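Local atomic coordinates of glutathione peroxidase (Hypocrea jecorina, PDB entry 6VPD), a protein that probably acts as a thioredoxin peroxidase, reducing hydroperoxides to alcohols and water with electrons drawn from the dithiol of thioredoxin. Residues A[69-72]-A[73-77]; A[79-82]-A[83-86]. One frame throughout, in Å; residues are numbered along the deposited sequence.

Contact 1 (A[69-72]-A[73-77]); sequences NLES and VYQAI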
# COMPACT_ATOMS: atom_id res chain seq x y z
N ASN A 69 -0.33 15.26 4.67
CA ASN A 69 0.48 14.67 5.73
C ASN A 69 1.97 14.91 5.52
O ASN A 69 2.71 15.16 6.49
CB ASN A 69 0.19 13.18 5.83
CG ASN A 69 -1.16 12.89 6.44
OD1 ASN A 69 -1.94 12.09 5.91
ND2 ASN A 69 -1.45 13.54 7.55
N LEU A 70 2.44 14.83 4.27
CA LEU A 70 3.85 15.10 4.00
C LEU A 70 4.16 16.58 4.10
O LEU A 70 5.25 16.96 4.55
CB LEU A 70 4.27 14.55 2.63
CG LEU A 70 4.51 13.03 2.62
CD1 LEU A 70 3.92 12.32 1.41
CD2 LEU A 70 6.00 12.71 2.80
N GLU A 71 3.23 17.45 3.71
CA GLU A 71 3.40 18.87 4.00
C GLU A 71 3.41 19.13 5.51
O GLU A 71 4.15 20.00 5.98
CB GLU A 71 2.31 19.67 3.32
CG GLU A 71 2.46 21.17 3.44
CD GLU A 71 3.73 21.69 2.80
OE1 GLU A 71 4.16 22.81 3.17
OE2 GLU A 71 4.29 21.01 1.92
N SER A 72 2.64 18.37 6.28
CA SER A 72 2.53 18.59 7.72
C SER A 72 3.82 18.20 8.45
O SER A 72 4.32 18.96 9.29
CB SER A 72 1.33 17.83 8.26
OG SER A 72 1.34 17.79 9.68
N VAL A 73 4.36 17.02 8.17
CA VAL A 73 5.63 16.62 8.78
C VAL A 73 6.75 17.58 8.39
O VAL A 73 7.67 17.84 9.18
CB VAL A 73 5.97 15.16 8.38
CG1 VAL A 73 7.28 14.71 9.03
CG2 VAL A 73 4.85 14.23 8.78
N TYR A 74 6.68 18.16 7.19
CA TYR A 74 7.72 19.07 6.73
C TYR A 74 7.63 20.43 7.40
O TYR A 74 8.66 21.07 7.65
CB TYR A 74 7.62 19.26 5.22
CG TYR A 74 8.61 20.24 4.64
CD1 TYR A 74 9.98 19.98 4.68
CD2 TYR A 74 8.17 21.40 4.01
CE1 TYR A 74 10.88 20.87 4.12
CE2 TYR A 74 9.06 22.29 3.45
CZ TYR A 74 10.41 22.02 3.51
OH TYR A 74 11.29 22.92 2.95
N GLN A 75 6.42 20.93 7.64
CA GLN A 75 6.29 22.18 8.39
C GLN A 75 6.77 21.98 9.82
O GLN A 75 7.56 22.78 10.33
CB GLN A 75 4.86 22.70 8.37
CG GLN A 75 4.30 22.99 6.99
CD GLN A 75 5.00 24.13 6.28
OE1 GLN A 75 5.95 24.72 6.79
NE2 GLN A 75 4.51 24.46 5.09
N ALA A 76 6.29 20.92 10.49
CA ALA A 76 6.69 20.58 11.84
C ALA A 76 8.20 20.65 11.99
O ALA A 76 8.74 21.59 12.60
CB ALA A 76 6.18 19.19 12.21
N ILE A 77 8.91 19.69 11.40
CA ILE A 77 10.36 19.61 11.55
C ILE A 77 11.05 20.88 11.06
O ILE A 77 12.13 21.23 11.55
CB ILE A 77 10.86 18.35 10.84
CG1 ILE A 77 10.25 17.12 11.50
CG2 ILE A 77 12.38 18.26 10.86
CD1 ILE A 77 10.28 15.91 10.62
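The carbonyl oxygen of N69 takes the backbone N-H of V73 in a nearly straight hydrogen bond, with N to O at 3.0 Å and an angle of 170° at the hydrogen. CG2 of V73 packs against the same oxygen, because it stands beside the backbone N while CG1 lies anti to it (chi1 -179°). One residue on, Y74 N bonds to L70 O, with CB of Y74 resting against that oxygen. One residue further, E71 and Q75 meet on the flank of the helix that faces the loop with T117. Q75 N is bonded to E71 O, and CG of Q75 lies against that oxygen. Both side chains bend at chi2, which brings Q75 NE2 to 2.6 Å from E71 OE1, with the carboxylate and amide planes turned 71° apart. The hydrogen bond that anchors the carboxylate runs from T117 N to E71 OE2, and the Q75 side chain packs on T117 too. OE1 also sits at the edge of the Y74 ring, 4.3 Å from Y74 CD2. With an alanine at Q75 the amide beside E71 OE1 is gone, and that end of the carboxylate is likely to be less well fixed, with T117 N left to hold OE2. The backbone bonds from V73, Y74 and Q75 to the residues four positions earlier are those of an alpha-helix, here the connecting helix of a beta-alpha-beta crossover in the thioredoxin fold.

Contact 2 (A[79-82]-A[83-86]); sequences KEYP and DDFV
Y81 and D84 meet through the inner parts of their side chains, with D84 OD2 beside Y81 CB and D84 CB 3.5 Å from Y81 CB. CG of D84 is anti to its own carbonyl carbon (chi1 -77°), which carries the carboxylate back over the start of the Y81 side chain. OD2 lies at the edge of the tyrosine ring, near its plane and 3.9 Å from Y81 CD1, and the carboxylate stands almost perpendicular to the ring at 87°. Behind these side chains, D84 N is hydrogen-bonded to Y81 O at 3.1 Å, which brings the two residues together across the turn. This bond closes a type II beta turn with P82 and D83 at its two corners. P82 supplies the extended first corner, while D83 has the positive phi (77°) of the second, where its CB and P82 O lie on the same side of the turn, as in any type II turn with a side chain at that corner.

Farther out, the polar ends have partners beyond the turn. OD1 of D84 forms a salt bridge with R162, and the hydroxyl of Y81 is hydrogen-bonded to K188 NZ, while I187 of helix 176-188 packs against both side chains. The backbone of D84 is also bonded to V51. Y81 is the first residue to leave the helical conformation, and the residues after it form the short turn that leads from helix 64-80 into strand 85-92, the second parallel strand of a beta-alpha-beta crossover.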
# COMPACT_ATOMS: atom_id res chain seq x y z
N LYS A 79 10.01 23.89 11.69
CA LYS A 79 9.98 24.75 12.87
C LYS A 79 11.05 24.34 13.88
O LYS A 79 11.93 25.14 14.22
CB LYS A 79 8.59 24.71 13.50
CG LYS A 79 7.46 25.20 12.59
CD LYS A 79 6.07 24.92 13.19
CE LYS A 79 4.95 25.54 12.34
NZ LYS A 79 3.58 25.26 12.90
N GLU A 80 10.98 23.10 14.36
CA GLU A 80 11.95 22.57 15.31
C GLU A 80 13.39 22.74 14.83
O GLU A 80 14.28 23.08 15.62
CB GLU A 80 11.68 21.09 15.57
CG GLU A 80 10.27 20.77 16.01
CD GLU A 80 10.24 19.82 17.19
OE1 GLU A 80 10.24 20.33 18.34
OE2 GLU A 80 10.23 18.59 16.98
N TYR A 81 13.65 22.51 13.55
CA TYR A 81 15.01 22.36 13.02
C TYR A 81 15.09 22.99 11.65
O TYR A 81 15.19 22.29 10.64
CB TYR A 81 15.41 20.89 12.94
CG TYR A 81 15.50 20.23 14.27
CD1 TYR A 81 16.60 20.44 15.10
CD2 TYR A 81 14.49 19.40 14.71
CE1 TYR A 81 16.68 19.83 16.33
CE2 TYR A 81 14.55 18.79 15.92
CZ TYR A 81 15.65 19.00 16.73
OH TYR A 81 15.70 18.38 17.95
N PRO A 82 15.06 24.31 11.58
CA PRO A 82 15.02 24.97 10.26
C PRO A 82 16.30 24.71 9.47
O PRO A 82 17.41 24.83 10.00
CB PRO A 82 14.85 26.46 10.62
CG PRO A 82 15.39 26.59 12.02
CD PRO A 82 15.05 25.28 12.70
N ASP A 83 16.12 24.33 8.20
CA ASP A 83 17.20 24.04 7.25
C ASP A 83 17.82 22.67 7.50
O ASP A 83 18.66 22.21 6.70
CB ASP A 83 18.29 25.11 7.29
CG ASP A 83 17.90 26.41 6.59
OD1 ASP A 83 16.69 26.63 6.32
OD2 ASP A 83 18.82 27.22 6.34
N ASP A 84 17.44 22.00 8.59
CA ASP A 84 18.03 20.69 8.90
C ASP A 84 17.54 19.58 7.98
O ASP A 84 18.22 18.55 7.90
CB ASP A 84 17.71 20.29 10.33
CG ASP A 84 18.57 21.01 11.33
OD1 ASP A 84 19.70 20.52 11.55
OD2 ASP A 84 18.11 22.05 11.87
N PHE A 85 16.42 19.79 7.29
CA PHE A 85 15.61 18.69 6.77
C PHE A 85 14.87 19.11 5.51
O PHE A 85 14.09 20.07 5.54
CB PHE A 85 14.62 18.23 7.86
CG PHE A 85 13.57 17.29 7.36
CD1 PHE A 85 13.92 16.06 6.80
CD2 PHE A 85 12.22 17.64 7.44
CE1 PHE A 85 12.96 15.19 6.33
CE2 PHE A 85 11.25 16.78 6.98
CZ PHE A 85 11.61 15.54 6.42
N VAL A 86 15.10 18.41 4.39
CA VAL A 86 14.43 18.70 3.13
C VAL A 86 13.67 17.46 2.65
O VAL A 86 14.12 16.33 2.83
CB VAL A 86 15.44 19.17 2.06
CG1 VAL A 86 16.64 18.27 2.02
CG2 VAL A 86 14.80 19.23 0.69

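Contact 1 lies in the middle of helix 64-80, and contact 2 follows it in series, running from the end of that helix into strand 85-92; their centres are about 10 Å apart. They also meet directly where the helix packs on the strand, with I77 CG2 3.5 Å from F85 CD2 and Y74 CE1 3.6 Å from F85 O. Together they take in part of the helix, and the turn that leads out of it into the second strand, of the unit formed by strand 51-58, helix 64-80 and strand 85-92, whose two strands lie parallel in the four-stranded sheet. The predicted active-site residue C61 falls between strand 51-58 and this helix; both contacts lie away from it.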